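Local coordinates for fucolectin-related protein (Streptococcus pneumoniae, PDB 2WMF) that probably hydrolyses host blood-group carbohydrate antigens, as the catalytic module of a pneumococcal family 98 glycoside hydrolase linked to fucose utilization, at residues A[296-308]-A[512-524]. Numbering follows the deposited sequence.
Sequences AYTFMTNDVPTPA and ANWISKNYSINPV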
ATOM      1  N   ALA A 296       0.478  15.468  -4.055  1.00  8.02           N
ATOM      2  CA  ALA A 296       1.322  16.614  -3.759  1.00  8.61           C
ATOM      3  C   ALA A 296       2.451  16.267  -2.816  1.00  8.41           C
ATOM      4  O   ALA A 296       3.528  16.908  -2.868  1.00  9.74           O
ATOM      5  CB  ALA A 296       0.516  17.841  -3.222  1.00  9.75           C
ATOM      6  N   TYR A 297       2.182  15.322  -1.913  1.00  8.05           N
ATOM      7  CA  TYR A 297       3.188  14.772  -1.030  1.00  7.35           C
ATOM      8  C   TYR A 297       3.825  13.490  -1.549  1.00  7.53           C
ATOM      9  O   TYR A 297       5.028  13.334  -1.499  1.00  7.65           O
ATOM     10  CB  TYR A 297       2.555  14.465   0.322  1.00  7.74           C
ATOM     11  CG  TYR A 297       3.499  13.897   1.371  1.00  7.38           C
ATOM     12  CD1 TYR A 297       4.691  14.519   1.686  1.00  6.57           C
ATOM     13  CD2 TYR A 297       3.157  12.741   2.099  1.00  8.60           C
ATOM     14  CE1 TYR A 297       5.502  14.052   2.675  1.00  8.08           C
ATOM     15  CE2 TYR A 297       3.968  12.265   3.091  1.00  6.92           C
ATOM     16  CZ  TYR A 297       5.148  12.890   3.389  1.00  7.02           C
ATOM     17  OH  TYR A 297       5.990  12.429   4.404  1.00  8.97           O
ATOM     18  N   THR A 298       2.989  12.595  -2.037  1.00  8.03           N
ATOM     19  CA  THR A 298       3.414  11.215  -2.354  1.00  8.02           C
ATOM     20  C   THR A 298       4.025  11.059  -3.764  1.00  8.65           C
ATOM     21  O   THR A 298       4.554   9.982  -4.059  1.00  9.64           O
ATOM     22  CB  THR A 298       2.259  10.187  -2.168  1.00  8.15           C
ATOM     23  OG1 THR A 298       1.120  10.559  -2.946  1.00 11.19           O
ATOM     24  CG2 THR A 298       1.803  10.090  -0.704  1.00  7.29           C
ATOM     25  N   PHE A 299       3.929  12.065  -4.627  1.00  9.41           N
ATOM     26  CA  PHE A 299       4.442  11.931  -5.992  1.00  9.15           C
ATOM     27  C   PHE A 299       5.281  13.098  -6.461  1.00  9.01           C
ATOM     28  O   PHE A 299       6.496  12.990  -6.514  1.00  9.12           O
ATOM     29  CB  PHE A 299       3.293  11.608  -6.975  1.00  9.49           C
ATOM     30  CG  PHE A 299       3.737  11.369  -8.402  1.00  8.71           C
ATOM     31  CD1 PHE A 299       4.948  10.688  -8.700  1.00  9.87           C
ATOM     32  CD2 PHE A 299       2.932  11.798  -9.452  1.00  9.95           C
ATOM     33  CE1 PHE A 299       5.335  10.472 -10.015  1.00 10.10           C
ATOM     34  CE2 PHE A 299       3.312  11.591 -10.766  1.00  9.22           C
ATOM     35  CZ  PHE A 299       4.517  10.921 -11.045  1.00  9.22           C
ATOM     36  N   MET A 300       4.650  14.250  -6.730  1.00  9.36           N
ATOM     37  CA  MET A 300       5.344  15.308  -7.505  1.00 10.00           C
ATOM     38  C   MET A 300       4.516  16.606  -7.432  1.00  9.01           C
ATOM     39  O   MET A 300       3.301  16.572  -7.453  1.00  9.59           O
ATOM     40  CB  MET A 300       5.477  14.836  -8.971  1.00 11.80           C
ATOM     41  CG  MET A 300       6.431  15.509  -9.832  1.00 12.95           C
ATOM     42  SD  MET A 300       6.618  14.625 -11.437  1.00 12.51           S
ATOM     43  CE  MET A 300       5.022  14.829 -12.185  1.00 10.01           C
ATOM     44  N   THR A 301       5.213  17.741  -7.376  1.00  9.80           N
ATOM     45  CA  THR A 301       4.617  19.034  -7.673  1.00  9.43           C
ATOM     46  C   THR A 301       5.603  19.774  -8.579  1.00  8.97           C
ATOM     47  O   THR A 301       6.849  19.654  -8.448  1.00 10.12           O
ATOM     48  CB  THR A 301       4.282  19.892  -6.412  1.00  8.69           C
ATOM     49  OG1 THR A 301       5.493  20.278  -5.762  1.00  9.73           O
ATOM     50  CG2 THR A 301       3.279  19.092  -5.426  1.00  9.80           C
ATOM     51  N   ASN A 302       5.040  20.528  -9.501  1.00 10.37           N
ATOM     52  CA  ASN A 302       5.829  21.312 -10.482  1.00 11.13           C
ATOM     53  C   ASN A 302       6.888  20.446 -11.195  1.00 11.67           C
ATOM     54  O   ASN A 302       8.010  20.896 -11.513  1.00 11.59           O
ATOM     55  CB  ASN A 302       6.461  22.522  -9.789  1.00 11.69           C
ATOM     56  CG  ASN A 302       5.428  23.497  -9.306  1.00 12.82           C
ATOM     57  OD1 ASN A 302       4.357  23.636  -9.918  1.00 14.98           O
ATOM     58  ND2 ASN A 302       5.708  24.149  -8.178  1.00 13.94           N
ATOM     59  N   ASP A 303       6.490  19.194 -11.474  1.00 12.31           N
ATOM     60  CA  ASP A 303       7.348  18.180 -12.087  1.00 11.10           C
ATOM     61  C   ASP A 303       8.633  17.844 -11.316  1.00 11.17           C
ATOM     62  O   ASP A 303       9.559  17.238 -11.846  1.00 12.68           O
ATOM     63  CB  ASP A 303       7.663  18.581 -13.549  1.00 11.43           C
ATOM     64  CG  ASP A 303       6.530  18.252 -14.522  1.00 12.24           C
ATOM     65  OD1 ASP A 303       5.607  17.494 -14.168  1.00 11.88           O
ATOM     66  OD2 ASP A 303       6.573  18.739 -15.680  1.00 13.81           O
ATOM     67  N   VAL A 304       8.639  18.171 -10.017  1.00 10.48           N
ATOM     68  CA  VAL A 304       9.722  17.828  -9.113  1.00 10.67           C
ATOM     69  C   VAL A 304       9.272  16.704  -8.168  1.00 10.18           C
ATOM     70  O   VAL A 304       8.402  16.918  -7.317  1.00  9.74           O
ATOM     71  CB  VAL A 304      10.134  19.026  -8.251  1.00 10.54           C
ATOM     72  CG1 VAL A 304      11.332  18.668  -7.332  1.00 10.18           C
ATOM     73  CG2 VAL A 304      10.475  20.230  -9.181  1.00 12.30           C
ATOM     74  N   PRO A 305       9.788  15.496  -8.360  1.00  9.62           N
ATOM     75  CA  PRO A 305       9.377  14.388  -7.472  1.00  9.59           C
ATOM     76  C   PRO A 305       9.760  14.646  -6.031  1.00  9.11           C
ATOM     77  O   PRO A 305      10.779  15.274  -5.759  1.00 10.49           O
ATOM     78  CB  PRO A 305      10.125  13.164  -8.056  1.00  9.50           C
ATOM     79  CG  PRO A 305      10.434  13.534  -9.479  1.00 11.21           C
ATOM     80  CD  PRO A 305      10.673  15.035  -9.446  1.00  9.98           C
ATOM     81  N   THR A 306       8.911  14.207  -5.115  1.00  9.10           N
ATOM     82  CA  THR A 306       9.099  14.462  -3.696  1.00  9.35           C
ATOM     83  C   THR A 306       9.964  13.399  -3.039  1.00  9.55           C
ATOM     84  O   THR A 306      10.105  12.261  -3.570  1.00  9.10           O
ATOM     85  CB  THR A 306       7.732  14.480  -2.978  1.00 10.00           C
ATOM     86  OG1 THR A 306       7.170  13.156  -3.045  1.00  9.85           O
ATOM     87  CG2 THR A 306       6.765  15.536  -3.536  1.00  9.92           C
ATOM     88  N   PRO A 307      10.542  13.713  -1.841  1.00  8.90           N
ATOM     89  CA  PRO A 307      11.256  12.695  -1.064  1.00  9.22           C
ATOM     90  C   PRO A 307      10.397  11.499  -0.653  1.00  8.50           C
ATOM     91  O   PRO A 307      10.893  10.361  -0.621  1.00  8.23           O
ATOM     92  CB  PRO A 307      11.776  13.478   0.145  1.00 10.16           C
ATOM     93  CG  PRO A 307      11.954  14.878  -0.419  1.00  9.71           C
ATOM     94  CD  PRO A 307      10.761  15.074  -1.308  1.00  9.10           C
ATOM     95  N   ALA A 308       9.111  11.726  -0.401  1.00  8.36           N
ATOM     96  CA  ALA A 308       8.180  10.606  -0.045  1.00  8.34           C
ATOM     97  C   ALA A 308       8.161   9.619  -1.211  1.00  8.28           C
ATOM     98  O   ALA A 308       8.216   8.367  -1.018  1.00  7.94           O
ATOM     99  CB  ALA A 308       6.742  11.136   0.297  1.00  9.19           C
ATOM    100  N   ALA A 512       1.803  23.435  -2.672  1.00 10.74           N
ATOM    101  CA  ALA A 512       2.517  22.589  -3.687  1.00 10.19           C
ATOM    102  C   ALA A 512       3.806  23.317  -4.172  1.00  9.71           C
ATOM    103  O   ALA A 512       4.865  22.705  -4.392  1.00 10.83           O
ATOM    104  CB  ALA A 512       1.599  22.252  -4.862  1.00 11.05           C
ATOM    105  N   ASN A 513       3.701  24.628  -4.355  1.00  9.75           N
ATOM    106  CA  ASN A 513       4.827  25.427  -4.798  1.00  9.45           C
ATOM    107  C   ASN A 513       5.928  25.430  -3.722  1.00 10.22           C
ATOM    108  O   ASN A 513       7.120  25.225  -4.005  1.00 11.02           O
ATOM    109  CB  ASN A 513       4.349  26.861  -5.138  1.00  9.49           C
ATOM    110  CG  ASN A 513       3.503  26.941  -6.404  1.00 10.50           C
ATOM    111  OD1 ASN A 513       3.549  26.058  -7.278  1.00 13.80           O
ATOM    112  ND2 ASN A 513       2.704  28.013  -6.503  1.00 14.11           N
ATOM    113  N   TRP A 514       5.520  25.635  -2.459  1.00  9.90           N
ATOM    114  CA  TRP A 514       6.451  25.602  -1.345  1.00 10.16           C
ATOM    115  C   TRP A 514       7.156  24.236  -1.305  1.00  9.35           C
ATOM    116  O   TRP A 514       8.380  24.136  -1.080  1.00  9.30           O
ATOM    117  CB  TRP A 514       5.701  25.890  -0.026  1.00  9.90           C
ATOM    118  CG  TRP A 514       6.625  25.986   1.136  1.00 11.06           C
ATOM    119  CD1 TRP A 514       7.248  27.128   1.581  1.00 11.18           C
ATOM    120  CD2 TRP A 514       7.083  24.923   1.968  1.00  9.49           C
ATOM    121  NE1 TRP A 514       8.057  26.848   2.639  1.00 10.89           N
ATOM    122  CE2 TRP A 514       7.984  25.505   2.917  1.00 10.23           C
ATOM    123  CE3 TRP A 514       6.825  23.539   2.033  1.00  9.60           C
ATOM    124  CZ2 TRP A 514       8.628  24.758   3.878  1.00 10.99           C
ATOM    125  CZ3 TRP A 514       7.492  22.797   2.992  1.00 10.40           C
ATOM    126  CH2 TRP A 514       8.382  23.407   3.907  1.00 10.44           C
ATOM    127  N   ILE A 515       6.379  23.173  -1.471  1.00  9.34           N
ATOM    128  CA  ILE A 515       6.942  21.814  -1.471  1.00  9.51           C
ATOM    129  C   ILE A 515       8.036  21.700  -2.518  1.00  9.18           C
ATOM    130  O   ILE A 515       9.105  21.145  -2.253  1.00  9.68           O
ATOM    131  CB  ILE A 515       5.804  20.735  -1.674  1.00  8.86           C
ATOM    132  CG1 ILE A 515       5.040  20.547  -0.346  1.00  9.77           C
ATOM    133  CG2 ILE A 515       6.386  19.387  -2.170  1.00  8.64           C
ATOM    134  CD1 ILE A 515       3.706  19.685  -0.479  1.00 10.60           C
ATOM    135  N   SER A 516       7.774  22.186  -3.713  1.00 10.63           N
ATOM    136  CA  SER A 516       8.744  22.023  -4.812  1.00 11.41           C
ATOM    137  C   SER A 516      10.059  22.773  -4.607  1.00 12.31           C
ATOM    138  O   SER A 516      11.062  22.440  -5.244  1.00 12.99           O
ATOM    139  CB  SER A 516       8.138  22.428  -6.167  1.00 11.25           C
ATOM    140  OG  SER A 516       7.989  23.844  -6.286  1.00 12.21           O
ATOM    141  N   LYS A 517      10.045  23.786  -3.729  1.00 11.13           N
ATOM    142  CA  LYS A 517      11.223  24.596  -3.470  1.00 12.15           C
ATOM    143  C   LYS A 517      11.860  24.410  -2.106  1.00 12.16           C
ATOM    144  O   LYS A 517      12.989  24.911  -1.853  1.00 13.71           O
ATOM    145  CB  LYS A 517      10.859  26.056  -3.655  1.00 13.12           C
ATOM    146  CG  LYS A 517      10.325  26.412  -5.031  1.00 13.05           C
ATOM    147  CD  LYS A 517      11.461  26.456  -6.045  1.00 14.32           C
ATOM    148  CE  LYS A 517      10.984  26.896  -7.429  1.00 17.10           C
ATOM    149  NZ  LYS A 517       9.777  26.107  -7.915  1.00 20.86           N
ATOM    150  N   ASN A 518      11.175  23.715  -1.199  1.00 11.65           N
ATOM    151  CA  ASN A 518      11.685  23.539   0.170  1.00 11.07           C
ATOM    152  C   ASN A 518      11.807  22.035   0.401  1.00 11.36           C
ATOM    153  O   ASN A 518      12.884  21.466   0.201  1.00 11.93           O
ATOM    154  CB  ASN A 518      10.772  24.204   1.184  1.00 11.18           C
ATOM    155  CG  ASN A 518      10.789  25.717   1.072  1.00 11.51           C
ATOM    156  OD1 ASN A 518      11.474  26.370   1.869  1.00 12.07           O
ATOM    157  ND2 ASN A 518      10.070  26.267   0.102  1.00 10.37           N
ATOM    158  N   TYR A 519      10.716  21.408   0.810  1.00 10.48           N
ATOM    159  CA  TYR A 519      10.726  19.965   1.078  1.00 10.66           C
ATOM    160  C   TYR A 519      11.450  19.133   0.020  1.00 10.47           C
ATOM    161  O   TYR A 519      12.328  18.317   0.355  1.00 10.15           O
ATOM    162  CB  TYR A 519       9.279  19.500   1.295  1.00  9.37           C
ATOM    163  CG  TYR A 519       9.083  17.994   1.339  1.00 10.12           C
ATOM    164  CD1 TYR A 519       9.816  17.219   2.216  1.00  9.90           C
ATOM    165  CD2 TYR A 519       8.067  17.386   0.629  1.00  9.11           C
ATOM    166  CE1 TYR A 519       9.632  15.826   2.309  1.00  9.50           C
ATOM    167  CE2 TYR A 519       7.879  16.004   0.711  1.00  8.83           C
ATOM    168  CZ  TYR A 519       8.664  15.216   1.539  1.00  8.52           C
ATOM    169  OH  TYR A 519       8.477  13.839   1.628  1.00  9.24           O
ATOM    170  N   SER A 520      11.155  19.365  -1.270  1.00 10.46           N
ATOM    171  CA  SER A 520      11.692  18.478  -2.295  1.00 11.16           C
ATOM    172  C   SER A 520      13.147  18.750  -2.695  1.00 11.57           C
ATOM    173  O   SER A 520      13.778  17.914  -3.339  1.00 14.01           O
ATOM    174  CB  SER A 520      10.824  18.509  -3.552  1.00 10.96           C
ATOM    175  OG  SER A 520       9.551  17.998  -3.249  1.00  9.60           O
ATOM    176  N   ILE A 521      13.683  19.919  -2.350  1.00 12.58           N
ATOM    177  CA  ILE A 521      15.054  20.208  -2.768  1.00 13.70           C
ATOM    178  C   ILE A 521      16.012  20.365  -1.586  1.00 12.33           C
ATOM    179  O   ILE A 521      17.178  20.048  -1.719  1.00 12.82           O
ATOM    180  CB  ILE A 521      15.147  21.326  -3.859  1.00 17.35           C
ATOM    181  CG1 ILE A 521      14.350  22.485  -3.485  1.00 18.58           C
ATOM    182  CG2 ILE A 521      14.584  20.865  -5.281  1.00 16.77           C
ATOM    183  CD1 ILE A 521      14.446  23.609  -4.496  1.00 20.18           C
ATOM    184  N   ASN A 522      15.527  20.863  -0.450  1.00 11.93           N
ATOM    185  CA  ASN A 522      16.282  20.875   0.807  1.00 12.16           C
ATOM    186  C   ASN A 522      15.488  20.194   1.931  1.00 10.96           C
ATOM    187  O   ASN A 522      15.172  20.795   2.968  1.00 11.23           O
ATOM    188  CB  ASN A 522      16.663  22.286   1.198  1.00 13.57           C
ATOM    189  CG  ASN A 522      17.781  22.813   0.331  1.00 16.06           C
ATOM    190  OD1 ASN A 522      18.934  22.344   0.407  1.00 19.65           O
ATOM    191  ND2 ASN A 522      17.456  23.725  -0.499  1.00 17.06           N
ATOM    192  N   PRO A 523      15.221  18.897   1.758  1.00 10.58           N
ATOM    193  CA  PRO A 523      14.519  18.177   2.816  1.00 10.66           C
ATOM    194  C   PRO A 523      15.293  18.226   4.110  1.00 10.53           C
ATOM    195  O   PRO A 523      16.515  18.114   4.093  1.00 12.30           O
ATOM    196  CB  PRO A 523      14.477  16.734   2.295  1.00 10.78           C
ATOM    197  CG  PRO A 523      15.513  16.670   1.276  1.00 10.77           C
ATOM    198  CD  PRO A 523      15.603  18.007   0.650  1.00 11.35           C
ATOM    199  N   VAL A 524      14.587  18.375   5.216  1.00 10.30           N
ATOM    200  CA  VAL A 524      15.236  18.516   6.527  1.00  9.96           C
ATOM    201  C   VAL A 524      15.390  17.087   7.072  1.00  9.41           C
ATOM    202  O   VAL A 524      14.548  16.590   7.822  1.00 10.66           O
ATOM    203  CB  VAL A 524      14.445  19.443   7.465  1.00  9.52           C
ATOM    204  CG1 VAL A 524      15.188  19.569   8.796  1.00 10.20           C
ATOM    205  CG2 VAL A 524      14.257  20.834   6.823  1.00 12.40           C
TER
HETATM  206  O   HOH W   1       7.960  18.748  -5.318  1.00 11.13           O
HETATM  207  O   HOH W   2       1.895  23.825  -8.138  1.00 25.41           O
HETATM  208  O   HOH W   3      12.820  15.413  -3.937  1.00 19.92           O
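Asn302 docks onto the last turn of helix 506-517 through a single amide nitrogen, a compact case of a hairpin tip gripping two side chains one helical turn apart. Its ND2 gives one N-H to Asn513 OD1 (3.0 Å), nearly straight at 171°, and the other to Ser516 OG at the same length; both acceptors lie in the plane of the Asn302 amide, and the two amides are almost coplanar. Ser516 OG in turn donates to Asn513 O, which fixes its rotation. Beside this pair, Thr301 OG1 donates to Ala512 O (2.9 Å), arriving from the face of that carbonyl opposite the helical donor Ser516 N.

Thr301 to Val304 form a type I' turn closing the two-residue strands 300-301 and 304-305. This hairpin follows the last strand, 289-293, of the eight-stranded (beta/alpha)8 barrel and precedes helix 307-322, so the contact joins the barrel to the C-terminal region.

Water extends the polar seam: one molecule links Thr301 OG1, Val304 O and Ser520 OG, and another bridges Pro305 O and Ser520 O.

The apolar part centres on Tyr519, whose CG stands anti to the backbone N (chi1 170°), bringing the ring against Pro307. Pro307 CD sits over one face of the Tyr519 ring in a CH-pi contact, 3.7 Å from the ring centroid. Tyr297 lies near parallel but slid aside, its CE1 3.6 Å from Tyr519 CZ, while the phenol oxygens of Tyr297 and Tyr519 are hydrogen-bonded to Glu270 O and Glu272 OE2 respectively. Farther along, Val304 CG1 rests against Ser520 CB at 3.8 Å.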